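Phytochromobilin synthase (Solanum lycopersicum, PDB 6KME) probably carries out the ferredoxin-dependent reduction of biliverdin IX alpha to phytochromobilin, the chromophore of plant phytochromes. Local coordinates at residues P132-M137 / A222-A227; L232-E237 / K272-Y277. The protein carries 1 engineered substitution. One frame throughout, in Å; residues are numbered along the deposited sequence. Where two conformers were deposited one is given.

Overall arrangement
From the N terminus the chain first builds six strands of the seven-stranded antiparallel sheet, and contact 1 opens just after strand 123-131, in the loop before helix 141-147. It closes 85 residues later on helix 218-238; just over half of the intervening residues are helical, and the seventh strand, 180-185, falls among them. Contact 2 opens further along the same helix, at 232-237, and closes on the short helix 274-277 after 34 intervening residues. The two contacts are therefore in series and neither nest nor cross. Helix 218-238 links them, with centres about 14 Å apart, and a salt bridge from Glu226 to Lys272 joins them directly. Only contact 2 borders the pigment; contact 1 ties the loop after strand 123-131 to the helix.

Contact 1: P132-M137 / A222-A227; sequences PLHDIM and ACNCEA
Cys223 meets His134 through its backbone: its O lies at the imidazole edge, near the ring plane, 3.9 Å from CE1. Asn224 carries the polar link. His134 NE2 donates to Asn224 OD1 over 2.6 Å, a short and fairly straight bond (159°). The acceptor lies in the imidazole plane, while the donor is tilted 26° from the carbonyl plane of the amide. The two side chains meet at about a right angle. Asn224 ND2 is bonded to Pro106 O, so both ends of the amide are held and its rotation is fixed. Leu133 packs across Asn224, its CD2 3.9 Å from Asn224 CB. Its CG stands opposite the backbone N (chi1 -179°), which carries both methyls to the helix. Ala227, one turn further on, turns its CB into the loop. That methyl sits 3.4 Å from Leu133 O, 4.0 Å from Leu133 CD1 and 3.8 Å from His134 CE1. Leu133 CG also lies over one face of the His134 ring, offset toward the rim, and Tyr142 meets this ring edge-to-face. The arrangement is loop-to-helix packing in the ferredoxin-dependent bilin reductase fold: the loop leaving strand 123-131 of the central antiparallel sheet rests on helix 218-238, away from the pigment.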
ATOM      1  N   PRO A 132       6.938  -4.891   3.800  1.00 23.14           N
ATOM      2  CA  PRO A 132       7.767  -4.999   5.012  1.00 26.85           C
ATOM      3  C   PRO A 132       8.049  -3.639   5.633  1.00 26.64           C
ATOM      4  O   PRO A 132       8.364  -2.670   4.942  1.00 23.25           O
ATOM      5  CB  PRO A 132       9.060  -5.659   4.510  1.00 21.65           C
ATOM      6  CG  PRO A 132       9.093  -5.367   3.026  1.00 21.24           C
ATOM      7  CD  PRO A 132       7.636  -5.401   2.608  1.00 22.86           C
ATOM      8  N   LEU A 133       7.952  -3.577   6.962  1.00 25.62           N
ATOM      9  CA  LEU A 133       8.309  -2.336   7.644  1.00 30.21           C
ATOM     10  C   LEU A 133       9.803  -2.066   7.539  1.00 33.06           C
ATOM     11  O   LEU A 133      10.224  -0.922   7.330  1.00 35.62           O
ATOM     12  CB  LEU A 133       7.883  -2.395   9.115  1.00 28.72           C
ATOM     13  CG  LEU A 133       8.197  -1.131   9.918  1.00 29.35           C
ATOM     14  CD1 LEU A 133       7.374   0.071   9.407  1.00 28.58           C
ATOM     15  CD2 LEU A 133       7.987  -1.381  11.439  1.00 27.81           C
ATOM     16  N   HIS A 134      10.615  -3.113   7.662  1.00 30.15           N
ATOM     17  CA  HIS A 134      12.063  -3.012   7.687  1.00 28.91           C
ATOM     18  C   HIS A 134      12.650  -3.748   6.493  1.00 38.34           C
ATOM     19  O   HIS A 134      11.997  -4.594   5.875  1.00 32.45           O
ATOM     20  CB  HIS A 134      12.632  -3.581   8.992  1.00 34.12           C
ATOM     21  CG  HIS A 134      12.298  -2.765  10.203  1.00 36.76           C
ATOM     22  ND1 HIS A 134      12.741  -1.470  10.372  1.00 42.05           N
ATOM     23  CD2 HIS A 134      11.589  -3.069  11.317  1.00 40.20           C
ATOM     24  CE1 HIS A 134      12.309  -1.008  11.534  1.00 43.79           C
ATOM     25  NE2 HIS A 134      11.608  -1.959  12.126  1.00 38.39           N
ATOM     26  N   ASP A 135      13.899  -3.413   6.170  1.00 49.65           N
ATOM     27  CA  ASP A 135      14.515  -3.919   4.949  1.00 49.65           C
ATOM     28  C   ASP A 135      14.676  -5.433   5.001  1.00 43.94           C
ATOM     29  O   ASP A 135      15.172  -5.991   5.986  1.00 44.59           O
ATOM     30  CB  ASP A 135      15.869  -3.259   4.723  1.00 61.92           C
ATOM     31  CG  ASP A 135      16.607  -3.855   3.544  1.00 67.26           C
ATOM     32  OD1 ASP A 135      16.227  -3.548   2.391  1.00 63.49           O
ATOM     33  OD2 ASP A 135      17.552  -4.643   3.776  1.00 71.56           O
ATOM     34  N   ILE A 136      14.246  -6.097   3.933  1.00 36.74           N
ATOM     35  CA  ILE A 136      14.337  -7.544   3.803  1.00 39.70           C
ATOM     36  C   ILE A 136      15.355  -7.950   2.747  1.00 47.94           C
ATOM     37  O   ILE A 136      15.425  -9.128   2.381  1.00 49.29           O
ATOM     38  CB  ILE A 136      12.967  -8.162   3.484  1.00 34.66           C
ATOM     39  CG1 ILE A 136      12.402  -7.500   2.225  1.00 34.20           C
ATOM     40  CG2 ILE A 136      12.016  -8.023   4.680  1.00 28.81           C
ATOM     41  CD1 ILE A 136      11.323  -8.289   1.563  1.00 38.16           C
ATOM     42  N   MET A 137      16.134  -6.998   2.230  1.00 52.22           N
ATOM     43  CA  MET A 137      17.089  -7.275   1.159  1.00 61.57           C
ATOM     44  C   MET A 137      18.461  -7.663   1.702  1.00 68.47           C
ATOM     45  O   MET A 137      19.011  -8.700   1.318  1.00 75.60           O
ATOM     46  CB  MET A 137      17.219  -6.056   0.239  1.00 56.46           C
ATOM     47  CG  MET A 137      15.923  -5.601  -0.404  1.00 56.79           C
ATOM     48  SD  MET A 137      15.506  -6.556  -1.871  1.00 64.79           S
ATOM     49  CE  MET A 137      15.088  -5.230  -3.002  1.00 69.55           C
ATOM     50  N   ALA A 222      11.468   3.934  18.123  1.00 39.54           N
ATOM     51  CA  ALA A 222      11.875   5.040  17.260  1.00 35.25           C
ATOM     52  C   ALA A 222      12.316   4.538  15.891  1.00 41.15           C
ATOM     53  O   ALA A 222      12.007   5.158  14.865  1.00 33.98           O
ATOM     54  CB  ALA A 222      12.995   5.845  17.915  1.00 40.22           C
ATOM     55  N   CYS A 223      13.048   3.422  15.851  1.00 40.69           N
ATOM     56  CA  CYS A 223      13.449   2.863  14.565  0.53 41.65           C
ATOM     57  C   CYS A 223      12.232   2.440  13.752  1.00 38.30           C
ATOM     58  O   CYS A 223      12.153   2.719  12.549  1.00 36.52           O
ATOM     59  CB  CYS A 223      14.401   1.685  14.766  0.53 44.71           C
ATOM     60  SG  CYS A 223      16.148   2.138  14.953  0.53 48.05           S
ATOM     61  N   ASN A 224      11.266   1.770  14.393  1.00 35.31           N
ATOM     62  CA  ASN A 224      10.049   1.381  13.680  1.00 27.42           C
ATOM     63  C   ASN A 224       9.292   2.600  13.178  1.00 26.21           C
ATOM     64  O   ASN A 224       8.664   2.553  12.112  1.00 27.86           O
ATOM     65  CB  ASN A 224       9.120   0.564  14.582  1.00 29.27           C
ATOM     66  CG  ASN A 224       9.748  -0.705  15.085  1.00 34.07           C
ATOM     67  OD1 ASN A 224      10.708  -1.217  14.505  1.00 36.77           O
ATOM     68  ND2 ASN A 224       9.194  -1.241  16.172  1.00 31.10           N
ATOM     69  N   CYS A 225       9.327   3.689  13.946  1.00 27.73           N
ATOM     70  CA  CYS A 225       8.579   4.882  13.576  1.00 32.07           C
ATOM     71  C   CYS A 225       9.217   5.572  12.379  1.00 36.40           C
ATOM     72  O   CYS A 225       8.509   6.013  11.461  1.00 30.69           O
ATOM     73  CB  CYS A 225       8.492   5.830  14.774  1.00 36.14           C
ATOM     74  SG  CYS A 225       7.527   7.315  14.483  1.00 36.71           S
ATOM     75  N   GLU A 226      10.553   5.666  12.368  1.00 28.40           N
ATOM     76  CA  GLU A 226      11.251   6.245  11.224  1.00 30.99           C
ATOM     77  C   GLU A 226      11.030   5.411   9.969  1.00 27.39           C
ATOM     78  O   GLU A 226      10.806   5.960   8.883  1.00 24.29           O
ATOM     79  CB  GLU A 226      12.743   6.377  11.533  1.00 35.65           C
ATOM     80  CG  GLU A 226      13.606   6.606  10.294  1.00 45.52           C
ATOM     81  CD  GLU A 226      14.681   7.663  10.493  1.00 56.74           C
ATOM     82  OE1 GLU A 226      14.559   8.481  11.428  1.00 61.34           O
ATOM     83  OE2 GLU A 226      15.652   7.677   9.705  1.00 61.03           O
ATOM     84  N   ALA A 227      11.058   4.082  10.099  1.00 25.77           N
ATOM     85  CA  ALA A 227      10.801   3.217   8.949  1.00 27.27           C
ATOM     86  C   ALA A 227       9.419   3.474   8.357  1.00 27.77           C
ATOM     87  O   ALA A 227       9.266   3.543   7.130  1.00 26.27           O
ATOM     88  CB  ALA A 227      10.957   1.744   9.350  1.00 25.27           C
TER

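Contact 2: L232-E237 / K272-Y277; sequences LTWRSE and KTFLDY. With BLA (biliverdine IX alpha), chain B.
Phe274 and Glu237 both place CG opposite their backbone N (chi1 -179° and -174°), which sets Glu237 CG over the Phe274 ring face; the bend at chi2 of Glu237 (75°) then directs its carboxylate. This is helix-to-helix packing in the bilin reductase fold, where the short helix 274-277 starts with a capping box of Thr273 and Asp276. Glu237 CG makes a CH-pi contact 3.6 Å from the ring centroid of Phe274, almost on the normal. Trp234 lies beside the same ring, pointing the same way. Their planes are near parallel but slid past each other, with Trp234 CE3 3.5 Å from Phe274 CE1. With an alanine here instead of Phe274, Glu237 CG and the Trp234 ring would probably lose their aromatic partner, and the Glu237 chain would be freer to turn. Thr233 pushes CG2 against Phe274 CA at 3.4 Å, and its hydroxyl bonds to His229 O within the helix. BLA OB lies at the indole edge, in plane, 3.7 Å from Trp234 NE1. Arg235, paired with Asp239, sets a face of its guanidinium against the pigment, with NH2 3.4 Å from BLA CMB. A water bridges helix 218-238 and the loop leading into the short helix, donating to Thr233 OG1 at 2.8 Å and to Lys272 O at 2.7 Å.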
ATOM      1  N   LEU A 232       5.819   6.362   4.341  1.00 17.90           N
ATOM      2  CA  LEU A 232       4.775   7.340   4.037  1.00 18.52           C
ATOM      3  C   LEU A 232       5.330   8.478   3.191  1.00 17.11           C
ATOM      4  O   LEU A 232       4.631   9.024   2.325  1.00 19.90           O
ATOM      5  CB  LEU A 232       4.182   7.917   5.335  1.00 18.24           C
ATOM      6  CG  LEU A 232       3.536   6.913   6.285  1.00 20.95           C
ATOM      7  CD1 LEU A 232       3.179   7.584   7.628  1.00 21.18           C
ATOM      8  CD2 LEU A 232       2.311   6.294   5.620  1.00 19.67           C
ATOM      9  N   THR A 233       6.567   8.874   3.459  1.00 17.32           N
ATOM     10  CA  THR A 233       7.158   9.982   2.723  1.00 17.78           C
ATOM     11  C   THR A 233       7.366   9.605   1.262  1.00 23.24           C
ATOM     12  O   THR A 233       7.048  10.393   0.359  1.00 20.76           O
ATOM     13  CB  THR A 233       8.477  10.390   3.370  1.00 19.61           C
ATOM     14  OG1 THR A 233       8.230  10.905   4.686  1.00 21.87           O
ATOM     15  CG2 THR A 233       9.164  11.454   2.529  1.00 21.14           C
ATOM     16  N   TRP A 234       7.888   8.400   1.012  1.00 19.67           N
ATOM     17  CA  TRP A 234       8.042   7.933  -0.366  1.00 19.31           C
ATOM     18  C   TRP A 234       6.708   7.940  -1.098  1.00 22.40           C
ATOM     19  O   TRP A 234       6.575   8.545  -2.172  1.00 19.52           O
ATOM     20  CB  TRP A 234       8.652   6.529  -0.394  1.00 16.85           C
ATOM     21  CG  TRP A 234       8.522   5.904  -1.753  1.00 20.49           C
ATOM     22  CD1 TRP A 234       7.580   4.992  -2.160  1.00 25.41           C
ATOM     23  CD2 TRP A 234       9.328   6.190  -2.911  1.00 20.71           C
ATOM     24  NE1 TRP A 234       7.764   4.685  -3.494  1.00 21.86           N
ATOM     25  CE2 TRP A 234       8.833   5.400  -3.973  1.00 26.27           C
ATOM     26  CE3 TRP A 234      10.436   7.018  -3.140  1.00 23.14           C
ATOM     27  CZ2 TRP A 234       9.399   5.426  -5.258  1.00 26.94           C
ATOM     28  CZ3 TRP A 234      11.004   7.037  -4.423  1.00 26.28           C
ATOM     29  CH2 TRP A 234      10.479   6.247  -5.459  1.00 20.17           C
ATOM     30  N   ARG A 235       5.696   7.287  -0.517  1.00 20.02           N
ATOM     31  CA  ARG A 235       4.418   7.139  -1.206  1.00 16.93           C
ATOM     32  C   ARG A 235       3.707   8.472  -1.366  1.00 20.09           C
ATOM     33  O   ARG A 235       3.100   8.729  -2.413  1.00 18.92           O
ATOM     34  CB  ARG A 235       3.536   6.122  -0.466  1.00 19.73           C
ATOM     35  CG  ARG A 235       4.073   4.688  -0.546  1.00 19.93           C
ATOM     36  CD  ARG A 235       3.013   3.643  -0.180  1.00 22.26           C
ATOM     37  NE  ARG A 235       1.939   3.622  -1.171  1.00 19.86           N
ATOM     38  CZ  ARG A 235       0.790   2.976  -1.011  1.00 24.55           C
ATOM     39  NH1 ARG A 235       0.566   2.276   0.103  1.00 20.16           N
ATOM     40  NH2 ARG A 235      -0.132   3.027  -1.961  1.00 21.12           N
ATOM     41  N   SER A 236       3.779   9.354  -0.367  1.00 18.92           N
ATOM     42  CA  SER A 236       3.067  10.614  -0.545  1.00 23.56           C
ATOM     43  C   SER A 236       3.700  11.462  -1.641  1.00 20.45           C
ATOM     44  O   SER A 236       3.009  12.290  -2.241  1.00 18.24           O
ATOM     45  CB  SER A 236       2.976  11.390   0.774  1.00 29.66           C
ATOM     46  OG  SER A 236       4.226  11.918   1.136  1.00 36.52           O
ATOM     47  N   GLU A 237       4.978  11.245  -1.953  1.00 20.55           N
ATOM     48  CA  GLU A 237       5.634  11.979  -3.036  1.00 21.71           C
ATOM     49  C   GLU A 237       5.463  11.318  -4.407  1.00 18.27           C
ATOM     50  O   GLU A 237       5.284  12.023  -5.405  1.00 19.18           O
ATOM     51  CB  GLU A 237       7.129  12.150  -2.728  1.00 19.11           C
ATOM     52  CG  GLU A 237       7.899  13.037  -3.730  1.00 20.07           C
ATOM     53  CD  GLU A 237       7.608  14.531  -3.564  1.00 33.56           C
ATOM     54  OE1 GLU A 237       7.393  14.985  -2.422  1.00 35.88           O
ATOM     55  OE2 GLU A 237       7.597  15.254  -4.583  1.00 28.22           O
ATOM     56  N   LYS A 272      12.061  14.490   8.753  1.00 31.97           N
ATOM     57  CA  LYS A 272      12.837  14.397   7.524  1.00 27.45           C
ATOM     58  C   LYS A 272      11.953  14.584   6.296  1.00 28.71           C
ATOM     59  O   LYS A 272      10.790  14.159   6.268  1.00 25.56           O
ATOM     60  CB  LYS A 272      13.562  13.055   7.454  1.00 26.20           C
ATOM     61  CG  LYS A 272      14.689  12.908   8.467  1.00 32.54           C
ATOM     62  CD  LYS A 272      15.375  11.552   8.319  1.00 37.17           C
ATOM     63  CE  LYS A 272      16.423  11.326   9.408  1.00 47.93           C
ATOM     64  NZ  LYS A 272      17.150  10.038   9.207  1.00 54.58           N
ATOM     65  N   THR A 273      12.513  15.239   5.278  1.00 24.51           N
ATOM     66  CA  THR A 273      11.851  15.436   3.999  1.00 23.63           C
ATOM     67  C   THR A 273      12.106  14.250   3.073  1.00 23.58           C
ATOM     68  O   THR A 273      12.958  13.397   3.328  1.00 22.13           O
ATOM     69  CB  THR A 273      12.352  16.712   3.318  1.00 23.81           C
ATOM     70  OG1 THR A 273      13.740  16.559   3.004  1.00 25.44           O
ATOM     71  CG2 THR A 273      12.173  17.911   4.233  1.00 28.25           C
ATOM     72  N   PHE A 274      11.343  14.212   1.976  1.00 20.05           N
ATOM     73  CA  PHE A 274      11.616  13.255   0.907  1.00 18.36           C
ATOM     74  C   PHE A 274      13.080  13.316   0.470  1.00 18.11           C
ATOM     75  O   PHE A 274      13.733  12.278   0.332  1.00 22.02           O
ATOM     76  CB  PHE A 274      10.668  13.514  -0.267  1.00 16.69           C
ATOM     77  CG  PHE A 274      10.841  12.558  -1.417  1.00 20.82           C
ATOM     78  CD1 PHE A 274      10.132  11.373  -1.461  1.00 18.73           C
ATOM     79  CD2 PHE A 274      11.723  12.846  -2.453  1.00 25.09           C
ATOM     80  CE1 PHE A 274      10.290  10.487  -2.529  1.00 21.79           C
ATOM     81  CE2 PHE A 274      11.896  11.959  -3.515  1.00 23.40           C
ATOM     82  CZ  PHE A 274      11.175  10.779  -3.551  1.00 23.92           C
ATOM     83  N   LEU A 275      13.638  14.520   0.295  1.00 21.68           N
ATOM     84  CA  LEU A 275      15.039  14.583  -0.138  1.00 20.32           C
ATOM     85  C   LEU A 275      16.019  14.163   0.957  1.00 24.76           C
ATOM     86  O   LEU A 275      17.130  13.724   0.638  1.00 22.20           O
ATOM     87  CB  LEU A 275      15.383  15.982  -0.652  1.00 21.95           C
ATOM     88  CG  LEU A 275      14.739  16.365  -2.001  1.00 24.19           C
ATOM     89  CD1 LEU A 275      15.195  17.793  -2.412  1.00 24.62           C
ATOM     90  CD2 LEU A 275      15.052  15.351  -3.107  1.00 24.43           C
ATOM     91  N   ASP A 276      15.641  14.264   2.234  1.00 23.08           N
ATOM     92  CA  ASP A 276      16.493  13.715   3.285  1.00 27.28           C
ATOM     93  C   ASP A 276      16.629  12.200   3.146  1.00 22.37           C
ATOM     94  O   ASP A 276      17.712  11.646   3.360  1.00 25.32           O
ATOM     95  CB  ASP A 276      15.943  14.066   4.672  1.00 25.14           C
ATOM     96  CG  ASP A 276      16.101  15.529   5.020  1.00 33.97           C
ATOM     97  OD1 ASP A 276      17.032  16.187   4.504  1.00 33.91           O
ATOM     98  OD2 ASP A 276      15.280  16.023   5.821  1.00 32.33           O
ATOM     99  N   TYR A 277      15.538  11.515   2.795  1.00 21.44           N
ATOM    100  CA  TYR A 277      15.579  10.058   2.675  1.00 23.15           C
ATOM    101  C   TYR A 277      16.132   9.617   1.326  1.00 24.17           C
ATOM    102  O   TYR A 277      16.803   8.581   1.235  1.00 20.57           O
ATOM    103  CB  TYR A 277      14.181   9.456   2.843  1.00 17.93           C
ATOM    104  CG  TYR A 277      13.573   9.536   4.223  1.00 23.19           C
ATOM    105  CD1 TYR A 277      14.127   8.831   5.296  1.00 25.22           C
ATOM    106  CD2 TYR A 277      12.419  10.283   4.448  1.00 22.22           C
ATOM    107  CE1 TYR A 277      13.568   8.904   6.570  1.00 24.43           C
ATOM    108  CE2 TYR A 277      11.845  10.351   5.719  1.00 25.50           C
ATOM    109  CZ  TYR A 277      12.424   9.652   6.771  1.00 26.74           C
ATOM    110  OH  TYR A 277      11.862   9.714   8.027  1.00 30.63           O
TER
HETATM  111  CHA BLA B 401       0.459   2.173 -12.075  1.00 26.90           C
HETATM  112  NA  BLA B 401       0.850   1.642  -9.568  1.00 22.67           N
HETATM  113  C1A BLA B 401       1.256   1.605 -10.912  1.00 25.68           C
HETATM  114  C2A BLA B 401       2.563   0.948 -10.957  1.00 19.64           C
HETATM  115  C3A BLA B 401       2.920   0.601  -9.581  1.00 18.48           C
HETATM  116  C4A BLA B 401       1.844   1.043  -8.740  1.00 26.86           C
HETATM  117  CMA BLA B 401       4.167  -0.116  -9.057  1.00 21.24           C
HETATM  118  CAA BLA B 401       3.353   0.746 -12.282  1.00 19.04           C
HETATM  119  CBA BLA B 401       4.053   2.030 -12.637  1.00 18.80           C
HETATM  120  CGA BLA B 401       5.484   2.081 -11.987  1.00 21.66           C
HETATM  121  O1A BLA B 401       6.118   1.104 -12.258  1.00 18.06           O
HETATM  122  O2A BLA B 401       5.681   3.077 -11.355  1.00 21.19           O
HETATM  123  CHB BLA B 401       1.694   0.901  -7.219  1.00 23.03           C
HETATM  124  NB  BLA B 401       3.909   1.388  -6.346  1.00 27.32           N
HETATM  125  C1B BLA B 401       2.526   1.180  -6.139  1.00 32.80           C
HETATM  126  C2B BLA B 401       2.466   0.891  -4.579  1.00 26.85           C
HETATM  127  C3B BLA B 401       3.685   1.204  -3.991  1.00 24.99           C
HETATM  128  C4B BLA B 401       4.633   1.584  -5.131  1.00 26.69           C
HETATM  129  CMB BLA B 401       1.132   0.593  -3.917  1.00 32.39           C
HETATM  130  OB  BLA B 401       5.775   2.015  -5.128  1.00 24.53           O
HETATM  131  CAB BLA B 401       4.344   1.216  -2.633  1.00 24.98           C
HETATM  132  CBB BLA B 401       5.527   1.599  -2.098  1.00 35.01           C
HETATM  133  NC  BLA B 401      -3.175   3.716  -8.537  1.00 34.64           N
HETATM  134  C1C BLA B 401      -3.568   3.673  -7.179  1.00 46.34           C
HETATM  135  C2C BLA B 401      -4.721   4.678  -7.052  1.00 36.77           C
HETATM  136  C3C BLA B 401      -4.930   5.231  -8.315  1.00 23.62           C
HETATM  137  C4C BLA B 401      -3.924   4.617  -9.319  1.00 25.11           C
HETATM  138  CMC BLA B 401      -5.372   4.877  -5.678  1.00 38.79           C
HETATM  139  OC  BLA B 401      -2.963   2.911  -6.442  1.00 58.59           O
HETATM  140  CAC BLA B 401      -5.951   6.257  -8.658  1.00 28.03           C
HETATM  141  CBC BLA B 401      -6.489   7.294  -7.979  1.00 36.83           C
HETATM  142  CHD BLA B 401      -3.633   4.756 -10.650  1.00 19.95           C
HETATM  143  ND  BLA B 401      -1.501   3.320 -10.982  1.00 27.70           N
HETATM  144  C1D BLA B 401      -2.477   4.124 -11.405  1.00 25.66           C
HETATM  145  C2D BLA B 401      -2.380   4.423 -12.890  1.00 24.64           C
HETATM  146  C3D BLA B 401      -1.276   3.737 -13.361  1.00 27.05           C
HETATM  147  C4D BLA B 401      -0.655   2.993 -12.143  1.00 25.16           C
HETATM  148  CMD BLA B 401      -3.397   5.328 -13.559  1.00 23.81           C
HETATM  149  CAD BLA B 401      -0.641   3.621 -14.752  1.00 23.27           C
HETATM  150  CBD BLA B 401       0.055   4.887 -15.213  1.00 26.66           C
HETATM  151  CGD BLA B 401       1.393   5.246 -14.428  1.00 32.64           C
HETATM  152  O1D BLA B 401       1.388   6.404 -14.052  1.00 31.16           O
HETATM  153  O2D BLA B 401       2.182   4.314 -14.344  1.00 29.38           O
HETATM  154  O   HOH W   1       8.408  13.678   5.152  1.00 25.84           O